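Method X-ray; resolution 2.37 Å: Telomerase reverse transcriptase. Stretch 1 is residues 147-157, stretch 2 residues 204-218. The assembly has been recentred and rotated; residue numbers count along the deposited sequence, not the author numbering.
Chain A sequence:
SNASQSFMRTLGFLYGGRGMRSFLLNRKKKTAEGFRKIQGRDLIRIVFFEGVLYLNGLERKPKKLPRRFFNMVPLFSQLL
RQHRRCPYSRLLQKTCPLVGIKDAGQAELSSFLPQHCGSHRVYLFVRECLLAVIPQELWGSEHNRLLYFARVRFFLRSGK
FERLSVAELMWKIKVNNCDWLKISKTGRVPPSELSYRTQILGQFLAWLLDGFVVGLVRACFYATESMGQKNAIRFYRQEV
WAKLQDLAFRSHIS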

# COMPACT_ATOMS: atom_id res chain seq x y z
N LEU A 147 -7.82 -11.98 -10.48
CA LEU A 147 -8.13 -10.85 -11.36
C LEU A 147 -7.47 -9.56 -10.86
O LEU A 147 -6.96 -8.77 -11.66
CB LEU A 147 -9.64 -10.63 -11.49
CG LEU A 147 -10.33 -11.17 -12.74
CD1 LEU A 147 -11.81 -10.85 -12.68
CD2 LEU A 147 -9.72 -10.58 -14.01
N TYR A 148 -7.50 -9.37 -9.55
CA TYR A 148 -6.95 -8.17 -8.94
C TYR A 148 -5.43 -8.16 -9.00
O TYR A 148 -4.83 -7.11 -9.25
CB TYR A 148 -7.45 -8.01 -7.50
CG TYR A 148 -7.15 -6.64 -6.93
CD1 TYR A 148 -8.01 -5.57 -7.18
CD2 TYR A 148 -6.01 -6.42 -6.16
CE1 TYR A 148 -7.74 -4.31 -6.66
CE2 TYR A 148 -5.74 -5.16 -5.64
CZ TYR A 148 -6.60 -4.12 -5.89
OH TYR A 148 -6.32 -2.87 -5.38
N PHE A 149 -4.82 -9.32 -8.78
CA PHE A 149 -3.36 -9.46 -8.87
C PHE A 149 -2.87 -9.14 -10.28
O PHE A 149 -1.80 -8.55 -10.45
CB PHE A 149 -2.94 -10.88 -8.45
CG PHE A 149 -2.82 -11.08 -6.96
CD1 PHE A 149 -3.48 -10.23 -6.06
CD2 PHE A 149 -2.07 -12.13 -6.45
CE1 PHE A 149 -3.37 -10.43 -4.69
CE2 PHE A 149 -1.95 -12.33 -5.09
CZ PHE A 149 -2.61 -11.48 -4.20
N ALA A 150 -3.66 -9.52 -11.28
CA ALA A 150 -3.37 -9.21 -12.68
C ALA A 150 -3.51 -7.72 -12.96
O ALA A 150 -2.78 -7.17 -13.79
CB ALA A 150 -4.27 -10.01 -13.60
N ARG A 151 -4.43 -7.06 -12.26
CA ARG A 151 -4.66 -5.62 -12.41
C ARG A 151 -3.49 -4.83 -11.83
O ARG A 151 -3.10 -3.80 -12.38
CB ARG A 151 -5.96 -5.20 -11.74
CG ARG A 151 -7.21 -5.85 -12.31
CD ARG A 151 -7.60 -5.26 -13.65
NE ARG A 151 -8.29 -6.21 -14.51
CZ ARG A 151 -9.54 -6.63 -14.35
NH1 ARG A 151 -10.28 -6.21 -13.32
NH2 ARG A 151 -10.06 -7.50 -15.21
N VAL A 152 -2.95 -5.32 -10.72
CA VAL A 152 -1.78 -4.72 -10.08
C VAL A 152 -0.54 -4.89 -10.97
O VAL A 152 0.23 -3.95 -11.16
CB VAL A 152 -1.56 -5.30 -8.67
CG1 VAL A 152 -0.26 -4.80 -8.06
CG2 VAL A 152 -2.74 -4.94 -7.77
N ARG A 153 -0.38 -6.09 -11.54
CA ARG A 153 0.73 -6.39 -12.45
C ARG A 153 0.75 -5.42 -13.63
O ARG A 153 1.79 -4.83 -13.93
CB ARG A 153 0.65 -7.84 -12.95
CG ARG A 153 1.71 -8.21 -13.99
CD ARG A 153 3.10 -8.24 -13.38
NE ARG A 153 4.17 -8.23 -14.38
CZ ARG A 153 4.96 -7.19 -14.64
NH1 ARG A 153 4.81 -6.05 -13.98
NH2 ARG A 153 5.92 -7.29 -15.55
N PHE A 154 -0.40 -5.27 -14.28
CA PHE A 154 -0.55 -4.33 -15.39
C PHE A 154 -0.25 -2.90 -14.94
O PHE A 154 0.46 -2.17 -15.63
CB PHE A 154 -1.96 -4.43 -16.00
CG PHE A 154 -2.24 -3.39 -17.05
CD1 PHE A 154 -1.80 -3.57 -18.36
CD2 PHE A 154 -2.92 -2.22 -16.72
CE1 PHE A 154 -2.04 -2.60 -19.32
CE2 PHE A 154 -3.16 -1.25 -17.68
CZ PHE A 154 -2.72 -1.44 -18.99
N PHE A 155 -0.80 -2.53 -13.79
CA PHE A 155 -0.63 -1.19 -13.23
C PHE A 155 0.84 -0.84 -12.99
O PHE A 155 1.30 0.24 -13.36
CB PHE A 155 -1.45 -1.06 -11.94
CG PHE A 155 -1.34 0.29 -11.28
CD1 PHE A 155 -2.04 1.39 -11.78
CD2 PHE A 155 -0.55 0.46 -10.15
CE1 PHE A 155 -1.95 2.62 -11.16
CE2 PHE A 155 -0.46 1.69 -9.53
CZ PHE A 155 -1.16 2.77 -10.03
N LEU A 156 1.57 -1.78 -12.38
CA LEU A 156 2.99 -1.58 -12.10
C LEU A 156 3.86 -1.63 -13.35
O LEU A 156 4.87 -0.93 -13.44
CB LEU A 156 3.49 -2.60 -11.06
CG LEU A 156 2.92 -2.46 -9.64
CD1 LEU A 156 3.35 -3.63 -8.77
CD2 LEU A 156 3.33 -1.13 -9.00
N ARG A 157 3.45 -2.44 -14.32
CA ARG A 157 4.13 -2.54 -15.61
C ARG A 157 3.96 -1.27 -16.44
O ARG A 157 4.92 -0.80 -17.07
CB ARG A 157 3.63 -3.77 -16.38
CG ARG A 157 3.72 -3.68 -17.90
CD ARG A 157 3.25 -4.98 -18.53
NE ARG A 157 4.29 -6.00 -18.49
CZ ARG A 157 4.07 -7.31 -18.36
NH1 ARG A 157 2.83 -7.78 -18.24
NH2 ARG A 157 5.09 -8.14 -18.33
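Stretch 2 (204-218) FLAWLLDGFVVGLVR

Both stretches are helical throughout, and each is a segment of a helix that extends beyond it in both directions. Stretch 1 keeps regular i to i+4 hydrogen bonding from Leu-147 to Arg-157. Stretch 2 does so too, except around 208-213, where the helix widens into a pi-type turn. Around this turn Phe-212 N bonds to Trp-207 O at 3.1 Å, Val-213 N to Leu-208 O at 2.9 Å and Val-214 N to Leu-209 O at 2.9 Å, each reaching back five residues instead of four. The normal pattern then resumes, at first through a weak bond from Gly-215 N to Gly-211 O at 3.2 Å.

The two helices run in broadly the same direction, with 46° between their N-to-C directions and a signed crossing angle of -46°. Their axes come within 11.6 Å of each other. The backbones are nearest at Val-152 and Leu-209, whose CA atoms are 7.4 Å apart. Toward the N-terminal side, Tyr-148 CA lies 8.4 Å from Leu-205 CA. Toward the C-terminal side, Leu-156 CA lies 9.3 Å from Val-214 CA. The register thus advances four residues at a time on stretch 1, but by four and then five on stretch 2, where the second step spans much of the wide turn. The contact buries 437 Å², summed over both sides.

Tyr-148 gives the largest share of stretch 1. Its side chain, with chi1 in t, reaches the backbone of stretch 2, and Tyr-148 OH donates a hydrogen bond to Leu-205 O at 2.7 Å. The same carbonyl accepts the helical bond from Leu-209 N at 3.2 Å, so it serves two donors. Tyr-148 OH is also 3.0 Å from Leu-209 N, but the angle is too poor for a hydrogen bond. The ring packs against leucine side chains, with Tyr-148 CE1 3.6 Å from Leu-205 CG and Tyr-148 CE2 4.0 Å from Leu-208 CD2.

Beyond the tyrosine the contact is apolar. Leu-209 points toward stretch 1 and, besides Tyr-148, meets Val-152 and Phe-155. Leu-209 CD1 is 4.0 Å from Val-152 CG2 and 3.8 Å from Phe-155 CD2. Leu-209 CD2 sits over one face of the Phe-155 ring, 4.1 Å from the centroid and 10° off the normal, a CH-pi contact. Phe-155 CE2 also lies 3.9 Å from Val-214 CG2. Val-152 CG1 lies 4.2 Å from Val-213 CG1. Finally, the end of Leu-156 comes nearer than its sideways CA-to-CB bond suggests, bringing Leu-156 CD2 to 4.2 Å from Val-217 CG2.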

# COMPACT_ATOMS: atom_id res chain seq x y z
N PHE A 204 -12.93 -0.19 -1.35
CA PHE A 204 -11.92 -1.08 -0.78
C PHE A 204 -10.85 -1.45 -1.82
O PHE A 204 -9.66 -1.29 -1.56
CB PHE A 204 -12.57 -2.34 -0.18
CG PHE A 204 -11.58 -3.41 0.19
CD1 PHE A 204 -10.76 -3.28 1.31
CD2 PHE A 204 -11.46 -4.56 -0.58
CE1 PHE A 204 -9.85 -4.26 1.65
CE2 PHE A 204 -10.56 -5.56 -0.24
CZ PHE A 204 -9.75 -5.41 0.88
N LEU A 205 -11.29 -1.93 -2.98
CA LEU A 205 -10.36 -2.27 -4.06
C LEU A 205 -9.53 -1.07 -4.51
O LEU A 205 -8.33 -1.20 -4.76
CB LEU A 205 -11.12 -2.90 -5.24
CG LEU A 205 -11.14 -4.43 -5.39
CD1 LEU A 205 -11.31 -5.17 -4.07
CD2 LEU A 205 -12.19 -4.88 -6.39
N ALA A 206 -10.16 0.10 -4.58
CA ALA A 206 -9.47 1.34 -4.95
C ALA A 206 -8.49 1.78 -3.87
O ALA A 206 -7.39 2.25 -4.19
CB ALA A 206 -10.46 2.45 -5.27
N TRP A 207 -8.88 1.63 -2.60
CA TRP A 207 -7.98 1.89 -1.47
C TRP A 207 -6.81 0.97 -1.51
O TRP A 207 -5.68 1.37 -1.24
CB TRP A 207 -8.70 1.73 -0.13
CG TRP A 207 -7.76 1.84 1.05
CD1 TRP A 207 -7.28 3.01 1.65
CD2 TRP A 207 -7.13 0.74 1.80
NE1 TRP A 207 -6.43 2.71 2.69
CE2 TRP A 207 -6.30 1.37 2.84
CE3 TRP A 207 -7.17 -0.65 1.73
CZ2 TRP A 207 -5.56 0.63 3.75
CZ3 TRP A 207 -6.42 -1.39 2.65
CH2 TRP A 207 -5.63 -0.77 3.64
N LEU A 208 -7.07 -0.29 -1.85
CA LEU A 208 -6.07 -1.34 -1.85
C LEU A 208 -4.94 -1.05 -2.84
O LEU A 208 -3.78 -1.38 -2.58
CB LEU A 208 -6.74 -2.69 -2.15
CG LEU A 208 -6.18 -3.99 -1.56
CD1 LEU A 208 -5.99 -3.89 -0.06
CD2 LEU A 208 -7.10 -5.15 -1.91
N LEU A 209 -5.28 -0.42 -3.96
CA LEU A 209 -4.28 -0.04 -4.94
C LEU A 209 -3.60 1.28 -4.57
O LEU A 209 -2.37 1.35 -4.50
CB LEU A 209 -4.88 0.03 -6.35
CG LEU A 209 -3.91 0.18 -7.53
CD1 LEU A 209 -2.86 -0.93 -7.54
CD2 LEU A 209 -4.65 0.20 -8.86
N ASP A 210 -4.41 2.30 -4.32
CA ASP A 210 -3.91 3.65 -4.04
C ASP A 210 -3.27 3.78 -2.66
O ASP A 210 -2.19 4.36 -2.52
CB ASP A 210 -5.03 4.68 -4.20
CG ASP A 210 -4.58 6.09 -3.89
OD1 ASP A 210 -3.88 6.70 -4.73
OD2 ASP A 210 -4.93 6.60 -2.80
N GLY A 211 -3.94 3.25 -1.65
CA GLY A 211 -3.46 3.33 -0.28
C GLY A 211 -2.41 2.29 0.03
O GLY A 211 -1.29 2.63 0.43
N PHE A 212 -2.76 1.02 -0.17
CA PHE A 212 -1.88 -0.08 0.21
C PHE A 212 -0.72 -0.28 -0.76
O PHE A 212 0.43 -0.06 -0.40
CB PHE A 212 -2.68 -1.38 0.43
CG PHE A 212 -1.90 -2.46 1.12
CD1 PHE A 212 -1.69 -2.43 2.49
CD2 PHE A 212 -1.36 -3.52 0.39
CE1 PHE A 212 -0.96 -3.42 3.13
CE2 PHE A 212 -0.63 -4.52 1.02
CZ PHE A 212 -0.43 -4.47 2.39
N VAL A 213 -1.03 -0.68 -1.99
CA VAL A 213 -0.01 -1.01 -2.99
C VAL A 213 0.94 0.15 -3.28
O VAL A 213 2.16 0.02 -3.14
CB VAL A 213 -0.63 -1.59 -4.28
CG1 VAL A 213 0.39 -1.62 -5.42
CG2 VAL A 213 -1.19 -2.98 -4.02
N VAL A 214 0.37 1.30 -3.66
CA VAL A 214 1.17 2.50 -3.94
C VAL A 214 1.92 2.99 -2.69
O VAL A 214 3.05 3.48 -2.79
CB VAL A 214 0.29 3.61 -4.56
CG1 VAL A 214 1.00 4.96 -4.54
CG2 VAL A 214 -0.09 3.24 -5.99
N GLY A 215 1.29 2.84 -1.53
CA GLY A 215 1.93 3.14 -0.25
C GLY A 215 3.24 2.39 -0.06
O GLY A 215 4.26 2.98 0.31
N LEU A 216 3.21 1.09 -0.33
CA LEU A 216 4.39 0.25 -0.23
C LEU A 216 5.49 0.68 -1.20
O LEU A 216 6.66 0.76 -0.83
CB LEU A 216 4.02 -1.22 -0.47
CG LEU A 216 3.03 -1.83 0.52
CD1 LEU A 216 2.53 -3.18 0.01
CD2 LEU A 216 3.65 -1.97 1.90
N VAL A 217 5.09 0.97 -2.43
CA VAL A 217 6.00 1.44 -3.46
C VAL A 217 6.63 2.77 -3.05
O VAL A 217 7.85 2.94 -3.13
CB VAL A 217 5.30 1.53 -4.84
CG1 VAL A 217 6.26 2.05 -5.91
CG2 VAL A 217 4.76 0.17 -5.26
N ARG A 218 5.80 3.71 -2.59
CA ARG A 218 6.26 5.02 -2.10
C ARG A 218 7.26 4.92 -0.96
O ARG A 218 8.26 5.65 -0.94
CB ARG A 218 5.08 5.89 -1.66
CG ARG A 218 4.56 6.83 -2.74
CD ARG A 218 3.44 7.74 -2.23
NE ARG A 218 3.78 8.42 -0.97
CZ ARG A 218 4.47 9.55 -0.87
NH1 ARG A 218 4.92 10.17 -1.95
NH2 ARG A 218 4.71 10.07 0.32